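Local coordinates for Serine/threonine-protein kinase Tel1 (Chaetomium thermophilum, PDB 6SKY) that probably acts as a DNA damage sensor, a serine/threonine kinase that phosphorylates [ST]-Q sites to switch on checkpoint signalling, at residues A[1671-1679]-A[1714-1724]; A[1692-1703]-A[1778-1789]. All coordinates share one frame; numbering follows the deposited sequence.

Contact 1 (A[1671-1679]-A[1714-1724]); sequences EEGLLNLIK and SACQESLPEPL
Ala1715 O, with Glu1672 CG lying against it, is gripped by two donors from Ser1719: its backbone N, and its OG at 2.9 Å. The hydroxyl comes in from well above the carbonyl plane. That bond fixes the serine's rotation, and Ser1719 CB then meets Leu1675 CB at 3.6 Å, close to the carboxamide of Asn1676. Glu1672 is a knob in the hole formed by Ser1714, Ala1715, Glu1718 and Ser1719. With CG anti to its carbonyl carbon and the rest extended, it passes CG over Ser1719 OG and carries the carboxylate on to Glu1718. There Glu1672 OE2 comes within 4.0 Å of Glu1718 OE1, the two carboxylates steeply turned against each other, a pairing that may raise the proton affinity of either acid; the other oxygen, OE1, accepts from the backbone N of Val1667 and Gly1668. Deeper in, Leu1675 sends CD1 to Cys1716 SG at 3.6 Å.

One turn further on, Lys1679 closes the interface. Its NZ bonds Ser1719 O at 2.9 Å, nearly along the C=O axis (169°), where the helix 1710-1719 ends and the ammonium would probably suit the negative end of the helix dipole. CG anti to the backbone N (chi1 177°) lays the first methylenes along Leu1720 CD2, and the bend at chi3 turns NZ to Ser1719 O; Lys1679 CG also rests 3.8 Å from Leu1724 CD2. With a methionine in its place the ammonium is gone, and Ser1719 O would probably be left without this donor at the end of the helix.

The axes of 1671-1679 and 1714-1719 approach to 9.1 Å and run 42° from parallel; helix 1687-1706 separates them in sequence and runs back between them, the up-down-up course of successive helices in an alpha solenoid.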
loop_
_atom_site.group_PDB
_atom_site.type_symbol
_atom_site.label_atom_id
_atom_site.label_comp_id
_atom_site.label_asym_id
_atom_site.label_seq_id
_atom_site.Cartn_x
_atom_site.Cartn_y
_atom_site.Cartn_z
ATOM N N GLU A 1671 -19.854 51.643 29.974
ATOM C CA GLU A 1671 -19.516 52.723 30.892
ATOM C C GLU A 1671 -18.330 52.347 31.763
ATOM O O GLU A 1671 -17.437 53.166 31.985
ATOM C CB GLU A 1671 -20.716 53.083 31.761
ATOM C CG GLU A 1671 -21.876 53.680 31.003
ATOM C CD GLU A 1671 -23.004 52.688 30.789
ATOM O OE1 GLU A 1671 -22.796 51.485 31.049
ATOM O OE2 GLU A 1671 -24.101 53.112 30.364
ATOM N N GLU A 1672 -18.301 51.114 32.266
ATOM C CA GLU A 1672 -17.139 50.666 33.020
ATOM C C GLU A 1672 -15.896 50.629 32.148
ATOM O O GLU A 1672 -14.793 50.920 32.617
ATOM C CB GLU A 1672 -17.395 49.292 33.623
ATOM C CG GLU A 1672 -18.201 49.316 34.893
ATOM C CD GLU A 1672 -18.394 47.934 35.464
ATOM O OE1 GLU A 1672 -18.410 46.968 34.677
ATOM O OE2 GLU A 1672 -18.520 47.806 36.700
ATOM N N GLY A 1673 -16.051 50.280 30.874
ATOM C CA GLY A 1673 -14.902 50.260 29.990
ATOM C C GLY A 1673 -14.316 51.639 29.791
ATOM O O GLY A 1673 -13.099 51.831 29.867
ATOM N N LEU A 1674 -15.178 52.626 29.553
ATOM C CA LEU A 1674 -14.698 53.994 29.401
ATOM C C LEU A 1674 -14.127 54.531 30.703
ATOM O O LEU A 1674 -13.134 55.262 30.689
ATOM C CB LEU A 1674 -15.813 54.896 28.903
ATOM C CG LEU A 1674 -15.942 54.941 27.394
ATOM C CD1 LEU A 1674 -16.941 55.981 27.019
ATOM C CD2 LEU A 1674 -14.607 55.244 26.789
ATOM N N LEU A 1675 -14.727 54.182 31.837
ATOM C CA LEU A 1675 -14.196 54.652 33.107
ATOM C C LEU A 1675 -12.822 54.069 33.382
ATOM O O LEU A 1675 -11.950 54.766 33.896
ATOM C CB LEU A 1675 -15.154 54.320 34.242
ATOM C CG LEU A 1675 -16.397 55.200 34.258
ATOM C CD1 LEU A 1675 -17.240 54.887 35.457
ATOM C CD2 LEU A 1675 -15.992 56.645 34.253
ATOM N N ASN A 1676 -12.601 52.801 33.046
ATOM C CA ASN A 1676 -11.269 52.234 33.217
ATOM C C ASN A 1676 -10.272 52.869 32.262
ATOM O O ASN A 1676 -9.126 53.134 32.641
ATOM C CB ASN A 1676 -11.305 50.726 33.019
ATOM C CG ASN A 1676 -11.944 50.014 34.171
ATOM O OD1 ASN A 1676 -12.498 50.639 35.062
ATOM N ND2 ASN A 1676 -11.873 48.698 34.162
ATOM N N LEU A 1677 -10.688 53.129 31.024
ATOM C CA LEU A 1677 -9.789 53.782 30.082
ATOM C C LEU A 1677 -9.405 55.174 30.556
ATOM O O LEU A 1677 -8.263 55.603 30.375
ATOM C CB LEU A 1677 -10.428 53.857 28.705
ATOM C CG LEU A 1677 -10.251 52.645 27.809
ATOM C CD1 LEU A 1677 -10.809 52.958 26.461
ATOM C CD2 LEU A 1677 -8.801 52.309 27.706
ATOM N N ILE A 1678 -10.344 55.898 31.157
ATOM C CA ILE A 1678 -10.054 57.248 31.624
ATOM C C ILE A 1678 -9.239 57.212 32.906
ATOM O O ILE A 1678 -8.340 58.031 33.102
ATOM C CB ILE A 1678 -11.360 58.033 31.803
ATOM C CG1 ILE A 1678 -11.995 58.314 30.448
ATOM C CG2 ILE A 1678 -11.107 59.324 32.517
ATOM C CD1 ILE A 1678 -13.363 58.912 30.539
ATOM N N LYS A 1679 -9.524 56.262 33.792
ATOM C CA LYS A 1679 -8.765 56.143 35.027
ATOM C C LYS A 1679 -7.312 55.803 34.754
ATOM O O LYS A 1679 -6.415 56.311 35.432
ATOM C CB LYS A 1679 -9.391 55.083 35.922
ATOM C CG LYS A 1679 -8.632 54.845 37.193
ATOM C CD LYS A 1679 -9.117 53.596 37.884
ATOM C CE LYS A 1679 -8.799 52.370 37.065
ATOM N NZ LYS A 1679 -9.313 51.138 37.706
ATOM N N SER A 1714 -23.170 52.544 39.889
ATOM C CA SER A 1714 -22.643 51.190 39.980
ATOM C C SER A 1714 -21.442 51.002 39.069
ATOM O O SER A 1714 -20.566 50.181 39.362
ATOM C CB SER A 1714 -23.735 50.183 39.639
ATOM O OG SER A 1714 -24.358 50.513 38.411
ATOM N N ALA A 1715 -21.385 51.740 37.961
ATOM C CA ALA A 1715 -20.196 51.694 37.117
ATOM C C ALA A 1715 -18.999 52.327 37.817
ATOM O O ALA A 1715 -17.894 51.773 37.798
ATOM C CB ALA A 1715 -20.468 52.390 35.787
ATOM N N CYS A 1716 -19.204 53.487 38.445
ATOM C CA CYS A 1716 -18.100 54.193 39.087
ATOM C C CYS A 1716 -17.582 53.431 40.299
ATOM O O CYS A 1716 -16.370 53.282 40.476
ATOM C CB CYS A 1716 -18.534 55.600 39.491
ATOM S SG CYS A 1716 -18.874 56.714 38.120
ATOM N N GLN A 1717 -18.487 52.941 41.149
ATOM C CA GLN A 1717 -18.067 52.254 42.365
ATOM C C GLN A 1717 -17.280 50.985 42.083
ATOM O O GLN A 1717 -16.642 50.458 42.999
ATOM C CB GLN A 1717 -19.278 51.906 43.235
ATOM C CG GLN A 1717 -20.176 53.083 43.584
ATOM C CD GLN A 1717 -19.721 53.853 44.801
ATOM O OE1 GLN A 1717 -18.883 53.387 45.571
ATOM N NE2 GLN A 1717 -20.279 55.040 44.987
ATOM N N GLU A 1718 -17.308 50.481 40.851
ATOM C CA GLU A 1718 -16.567 49.286 40.489
ATOM C C GLU A 1718 -15.438 49.548 39.507
ATOM O O GLU A 1718 -14.613 48.655 39.289
ATOM C CB GLU A 1718 -17.515 48.235 39.906
ATOM C CG GLU A 1718 -18.740 48.024 40.765
ATOM C CD GLU A 1718 -19.392 46.685 40.539
ATOM O OE1 GLU A 1718 -18.685 45.745 40.117
ATOM O OE2 GLU A 1718 -20.610 46.573 40.790
ATOM N N SER A 1719 -15.377 50.733 38.911
ATOM C CA SER A 1719 -14.244 51.107 38.079
ATOM C C SER A 1719 -13.182 51.896 38.826
ATOM O O SER A 1719 -12.006 51.828 38.460
ATOM C CB SER A 1719 -14.718 51.932 36.884
ATOM O OG SER A 1719 -15.586 51.172 36.072
ATOM N N LEU A 1720 -13.560 52.640 39.854
ATOM C CA LEU A 1720 -12.609 53.500 40.526
ATOM C C LEU A 1720 -12.354 53.025 41.948
ATOM O O LEU A 1720 -13.283 52.579 42.629
ATOM C CB LEU A 1720 -13.113 54.946 40.569
ATOM C CG LEU A 1720 -13.579 55.574 39.261
ATOM C CD1 LEU A 1720 -13.989 57.002 39.501
ATOM C CD2 LEU A 1720 -12.506 55.505 38.201
ATOM N N PRO A 1721 -11.114 53.094 42.420
ATOM C CA PRO A 1721 -10.860 52.870 43.844
ATOM C C PRO A 1721 -11.430 54.006 44.677
ATOM O O PRO A 1721 -11.743 55.087 44.176
ATOM C CB PRO A 1721 -9.333 52.822 43.931
ATOM C CG PRO A 1721 -8.859 53.516 42.715
ATOM C CD PRO A 1721 -9.870 53.251 41.654
ATOM N N GLU A 1722 -11.568 53.744 45.973
ATOM C CA GLU A 1722 -12.240 54.705 46.843
ATOM C C GLU A 1722 -11.536 56.053 46.942
ATOM O O GLU A 1722 -12.236 57.081 46.902
ATOM C CB GLU A 1722 -12.431 54.100 48.237
ATOM C CG GLU A 1722 -13.214 54.993 49.177
ATOM C CD GLU A 1722 -13.212 54.475 50.596
ATOM O OE1 GLU A 1722 -12.578 53.425 50.837
ATOM O OE2 GLU A 1722 -13.836 55.115 51.469
ATOM N N PRO A 1723 -10.208 56.144 47.089
ATOM C CA PRO A 1723 -9.593 57.479 47.142
ATOM C C PRO A 1723 -9.848 58.314 45.901
ATOM O O PRO A 1723 -10.042 59.528 46.012
ATOM C CB PRO A 1723 -8.102 57.166 47.327
ATOM C CG PRO A 1723 -7.945 55.763 46.897
ATOM C CD PRO A 1723 -9.205 55.091 47.302
ATOM N N LEU A 1724 -9.858 57.701 44.719
ATOM C CA LEU A 1724 -10.176 58.446 43.509
ATOM C C LEU A 1724 -11.670 58.691 43.382
ATOM O O LEU A 1724 -12.084 59.672 42.758
ATOM C CB LEU A 1724 -9.651 57.702 42.282
ATOM C CG LEU A 1724 -9.845 58.362 40.919
ATOM C CD1 LEU A 1724 -9.317 59.770 40.923
ATOM C CD2 LEU A 1724 -9.162 57.551 39.846
#

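Contact 2 (A[1692-1703]-A[1778-1789]); sequences LAEAALRTIVSD and VTLRVLPPILSK
Leu1692 meets the far helix first, crossing Lys1789 at about a right angle, with CD1 against Lys1789 CG at 3.6 Å, while CD2 leans on the ring of Pro1785. One turn on, Ala1696 is the close point: its small CB touches both Ile1786 CD1 and Val1782 CG2, each at 3.8 Å, which lets the backbones approach.

Thr1699 turns its methyl to the partner. Its OG1 is tied back to Ala1695 O in the preceding turn, reaching that carbonyl from above its plane, and this leaves CG2 anti to the backbone N (chi1 -60° for OG1), 3.7 Å from Val1782 CG1. Ile1700 takes the other branch of the same valine, CD1 to Val1782 CG2 at 3.6 Å, and reaches Thr1779 CG2 as well. Val1782 thus gives CG1 to Thr1699, and CG2 to Ala1696 and Ile1700.

Asp1703 ends the row. Its CB packs on Val1778 CG2, and OD2 makes a long salt bridge of 3.6 Å to Arg1781 NH1, arriving at the guanidinium edge near its plane, though carboxylate and guanidinium are turned 59° apart. Val1778 CG2 also supports one guanidinium face, and Arg1781 NE is bonded to Pro1775 O, so the arginine is steadied on more than one side.

No hydrogen bond spans the two segments. The row on 1692-1703 meets helix 1783-1789 at its start and the weakly bonded turn 1778-1781 with Val1782 farther on. Helices 1692-1703 and 1783-1789 run 161° apart, axes 10.0 Å at closest, consistent with side-by-side antiparallel packing of helices from different parts of an alpha solenoid.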
loop_
_atom_site.group_PDB
_atom_site.type_symbol
_atom_site.label_atom_id
_atom_site.label_comp_id
_atom_site.label_asym_id
_atom_site.label_seq_id
_atom_site.Cartn_x
_atom_site.Cartn_y
_atom_site.Cartn_z
ATOM N N LEU A 1692 -6.549 66.395 32.173
ATOM C CA LEU A 1692 -7.772 66.117 31.422
ATOM C C LEU A 1692 -8.540 64.951 32.027
ATOM O O LEU A 1692 -9.767 65.005 32.153
ATOM C CB LEU A 1692 -7.436 65.827 29.964
ATOM C CG LEU A 1692 -6.995 67.002 29.104
ATOM C CD1 LEU A 1692 -6.343 66.507 27.846
ATOM C CD2 LEU A 1692 -8.178 67.865 28.769
ATOM N N ALA A 1693 -7.835 63.888 32.409
ATOM C CA ALA A 1693 -8.506 62.721 32.965
ATOM C C ALA A 1693 -9.147 63.029 34.312
ATOM O O ALA A 1693 -10.268 62.586 34.583
ATOM C CB ALA A 1693 -7.519 61.568 33.093
ATOM N N GLU A 1694 -8.460 63.782 35.168
ATOM C CA GLU A 1694 -9.045 64.137 36.456
ATOM C C GLU A 1694 -10.242 65.062 36.284
ATOM O O GLU A 1694 -11.234 64.942 37.010
ATOM C CB GLU A 1694 -7.985 64.769 37.350
ATOM C CG GLU A 1694 -6.986 63.773 37.889
ATOM C CD GLU A 1694 -5.771 64.419 38.532
ATOM O OE1 GLU A 1694 -5.012 63.699 39.211
ATOM O OE2 GLU A 1694 -5.568 65.635 38.355
ATOM N N ALA A 1695 -10.183 65.974 35.315
ATOM C CA ALA A 1695 -11.334 66.826 35.040
ATOM C C ALA A 1695 -12.530 66.001 34.585
ATOM O O ALA A 1695 -13.656 66.195 35.065
ATOM C CB ALA A 1695 -10.968 67.865 33.985
ATOM N N ALA A 1696 -12.300 65.077 33.649
ATOM C CA ALA A 1696 -13.372 64.218 33.166
ATOM C C ALA A 1696 -13.983 63.409 34.296
ATOM O O ALA A 1696 -15.208 63.314 34.414
ATOM C CB ALA A 1696 -12.847 63.296 32.073
ATOM N N LEU A 1697 -13.146 62.804 35.134
ATOM C CA LEU A 1697 -13.676 61.985 36.215
ATOM C C LEU A 1697 -14.451 62.823 37.220
ATOM O O LEU A 1697 -15.472 62.371 37.747
ATOM C CB LEU A 1697 -12.552 61.226 36.906
ATOM C CG LEU A 1697 -11.997 60.030 36.141
ATOM C CD1 LEU A 1697 -10.883 59.377 36.924
ATOM C CD2 LEU A 1697 -13.098 59.040 35.856
ATOM N N ARG A 1698 -13.990 64.043 37.503
ATOM C CA ARG A 1698 -14.735 64.903 38.417
ATOM C C ARG A 1698 -16.110 65.220 37.856
ATOM O O ARG A 1698 -17.122 65.081 38.552
ATOM C CB ARG A 1698 -13.955 66.185 38.703
ATOM C CG ARG A 1698 -13.065 66.096 39.928
ATOM C CD ARG A 1698 -12.430 67.427 40.291
ATOM N NE ARG A 1698 -11.040 67.521 39.868
ATOM C CZ ARG A 1698 -10.623 68.252 38.845
ATOM N NH1 ARG A 1698 -11.487 68.962 38.139
ATOM N NH2 ARG A 1698 -9.340 68.277 38.529
ATOM N N THR A 1699 -16.172 65.619 36.583
ATOM C CA THR A 1699 -17.466 65.892 35.963
ATOM C C THR A 1699 -18.383 64.678 36.032
ATOM O O THR A 1699 -19.538 64.784 36.461
ATOM C CB THR A 1699 -17.278 66.317 34.513
ATOM O OG1 THR A 1699 -16.473 67.496 34.465
ATOM C CG2 THR A 1699 -18.613 66.604 33.879
ATOM N N ILE A 1700 -17.882 63.514 35.618
ATOM C CA ILE A 1700 -18.719 62.319 35.556
ATOM C C ILE A 1700 -19.234 61.951 36.937
ATOM O O ILE A 1700 -20.438 61.755 37.133
ATOM C CB ILE A 1700 -17.946 61.150 34.923
ATOM C CG1 ILE A 1700 -17.746 61.387 33.435
ATOM C CG2 ILE A 1700 -18.674 59.854 35.152
ATOM C CD1 ILE A 1700 -16.792 60.424 32.812
ATOM N N VAL A 1701 -18.339 61.842 37.918
ATOM C CA VAL A 1701 -18.763 61.357 39.225
ATOM C C VAL A 1701 -19.675 62.366 39.906
ATOM O O VAL A 1701 -20.637 61.988 40.582
ATOM C CB VAL A 1701 -17.547 61.011 40.097
ATOM C CG1 VAL A 1701 -17.995 60.572 41.470
ATOM C CG2 VAL A 1701 -16.735 59.918 39.443
ATOM N N SER A 1702 -19.417 63.663 39.729
ATOM C CA SER A 1702 -20.288 64.652 40.347
ATOM C C SER A 1702 -21.678 64.615 39.729
ATOM O O SER A 1702 -22.686 64.607 40.447
ATOM C CB SER A 1702 -19.677 66.044 40.218
ATOM O OG SER A 1702 -19.977 66.607 38.956
ATOM N N ASP A 1703 -21.757 64.582 38.394
ATOM C CA ASP A 1703 -23.055 64.560 37.731
ATOM C C ASP A 1703 -23.776 63.234 37.904
ATOM O O ASP A 1703 -24.980 63.162 37.651
ATOM C CB ASP A 1703 -22.892 64.871 36.248
ATOM C CG ASP A 1703 -22.533 66.315 35.997
ATOM O OD1 ASP A 1703 -21.668 66.848 36.721
ATOM O OD2 ASP A 1703 -23.109 66.915 35.069
ATOM N N VAL A 1778 -23.439 61.760 30.268
ATOM C CA VAL A 1778 -22.325 62.502 30.835
ATOM C C VAL A 1778 -20.994 61.839 30.524
ATOM O O VAL A 1778 -19.957 62.505 30.561
ATOM C CB VAL A 1778 -22.511 62.678 32.350
ATOM C CG1 VAL A 1778 -22.205 61.403 33.063
ATOM C CG2 VAL A 1778 -21.637 63.799 32.868
ATOM N N THR A 1779 -20.989 60.548 30.197
ATOM C CA THR A 1779 -19.729 59.874 29.918
ATOM C C THR A 1779 -19.226 60.162 28.512
ATOM O O THR A 1779 -18.021 60.077 28.265
ATOM C CB THR A 1779 -19.879 58.371 30.122
ATOM O OG1 THR A 1779 -20.754 58.132 31.228
ATOM C CG2 THR A 1779 -18.540 57.749 30.430
ATOM N N LEU A 1780 -20.116 60.495 27.586
ATOM C CA LEU A 1780 -19.706 60.867 26.243
ATOM C C LEU A 1780 -19.483 62.356 26.094
ATOM O O LEU A 1780 -18.896 62.785 25.098
ATOM C CB LEU A 1780 -20.756 60.440 25.217
ATOM C CG LEU A 1780 -20.985 58.969 24.903
ATOM C CD1 LEU A 1780 -22.206 58.866 24.041
ATOM C CD2 LEU A 1780 -19.791 58.385 24.197
ATOM N N ARG A 1781 -19.956 63.152 27.048
ATOM C CA ARG A 1781 -19.839 64.596 26.932
ATOM C C ARG A 1781 -18.436 65.072 27.272
ATOM O O ARG A 1781 -17.983 66.091 26.745
ATOM C CB ARG A 1781 -20.862 65.259 27.844
ATOM C CG ARG A 1781 -21.026 66.738 27.643
ATOM C CD ARG A 1781 -21.613 67.336 28.892
ATOM N NE ARG A 1781 -22.719 66.533 29.391
ATOM C CZ ARG A 1781 -23.160 66.578 30.640
ATOM N NH1 ARG A 1781 -22.580 67.382 31.516
ATOM N NH2 ARG A 1781 -24.177 65.818 31.014
ATOM N N VAL A 1782 -17.734 64.345 28.135
ATOM C CA VAL A 1782 -16.419 64.747 28.611
ATOM C C VAL A 1782 -15.333 64.126 27.747
ATOM O O VAL A 1782 -14.142 64.258 28.041
ATOM C CB VAL A 1782 -16.235 64.342 30.079
ATOM C CG1 VAL A 1782 -17.401 64.815 30.898
ATOM C CG2 VAL A 1782 -16.108 62.853 30.177
ATOM N N LEU A 1783 -15.727 63.440 26.692
ATOM C CA LEU A 1783 -14.770 62.712 25.871
ATOM C C LEU A 1783 -14.023 63.557 24.842
ATOM O O LEU A 1783 -12.804 63.408 24.737
ATOM C CB LEU A 1783 -15.453 61.546 25.161
ATOM C CG LEU A 1783 -15.458 60.223 25.922
ATOM C CD1 LEU A 1783 -15.900 59.120 25.005
ATOM C CD2 LEU A 1783 -14.098 59.915 26.494
ATOM N N PRO A 1784 -14.674 64.417 24.057
ATOM C CA PRO A 1784 -13.996 65.026 22.900
ATOM C C PRO A 1784 -12.654 65.654 23.251
ATOM O O PRO A 1784 -11.699 65.520 22.467
ATOM C CB PRO A 1784 -15.006 66.074 22.419
ATOM C CG PRO A 1784 -16.296 65.517 22.801
ATOM C CD PRO A 1784 -16.087 64.832 24.109
ATOM N N PRO A 1785 -12.511 66.333 24.404
ATOM C CA PRO A 1785 -11.160 66.763 24.804
ATOM C C PRO A 1785 -10.149 65.633 24.834
ATOM O O PRO A 1785 -9.107 65.721 24.176
ATOM C CB PRO A 1785 -11.390 67.354 26.194
ATOM C CG PRO A 1785 -12.743 67.853 26.150
ATOM C CD PRO A 1785 -13.520 66.897 25.320
ATOM N N ILE A 1786 -10.440 64.561 25.573
ATOM C CA ILE A 1786 -9.498 63.455 25.707
ATOM C C ILE A 1786 -9.249 62.791 24.363
ATOM O O ILE A 1786 -8.121 62.410 24.044
ATOM C CB ILE A 1786 -10.016 62.443 26.740
ATOM C CG1 ILE A 1786 -10.319 63.140 28.054
ATOM C CG2 ILE A 1786 -9.001 61.373 26.970
ATOM C CD1 ILE A 1786 -10.758 62.207 29.124
ATOM N N LEU A 1787 -10.295 62.637 23.557
ATOM C CA LEU A 1787 -10.137 61.975 22.268
ATOM C C LEU A 1787 -9.231 62.775 21.350
ATOM O O LEU A 1787 -8.449 62.200 20.587
ATOM C CB LEU A 1787 -11.499 61.754 21.614
ATOM C CG LEU A 1787 -12.382 60.678 22.241
ATOM C CD1 LEU A 1787 -13.809 60.846 21.801
ATOM C CD2 LEU A 1787 -11.885 59.316 21.857
ATOM N N SER A 1788 -9.305 64.105 21.421
ATOM C CA SER A 1788 -8.488 64.929 20.539
ATOM C C SER A 1788 -7.061 65.084 21.052
ATOM O O SER A 1788 -6.116 65.109 20.257
ATOM C CB SER A 1788 -9.140 66.294 20.360
ATOM O OG SER A 1788 -9.736 66.710 21.571
ATOM N N LYS A 1789 -6.878 65.189 22.367
ATOM C CA LYS A 1789 -5.541 65.435 22.899
ATOM C C LYS A 1789 -4.728 64.151 22.993
ATOM O O LYS A 1789 -3.696 64.012 22.333
ATOM C CB LYS A 1789 -5.636 66.100 24.271
ATOM C CG LYS A 1789 -6.510 67.337 24.310
ATOM C CD LYS A 1789 -5.826 68.550 23.731
ATOM C CE LYS A 1789 -6.582 69.805 24.116
ATOM N NZ LYS A 1789 -5.795 71.037 23.836
#

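Overall arrangement
Both contacts belong to the same patch of helical solenoid, their centres about 12 Å apart and far from the nucleotide site. Helix 1687-1706 is one half of contact 2, and its Ala1693 and Leu1697 reach Ile1678 and Leu1724 of contact 1. The segments also alternate along the chain. Both are partly buried; contact 2 is slightly more open, with Arg1781, Pro1785 and Lys1789 exposed, and lies about 46 Å from the chain's centre against 37 Å for contact 1. Contact 1 combines leucine, alanine and cysteine packing with one lysine-to-carbonyl bond and a close, probably unfavourable glutamate pair. Contact 2 pairs opposed helices through mostly aliphatic side chains, with a single long salt bridge near its margin.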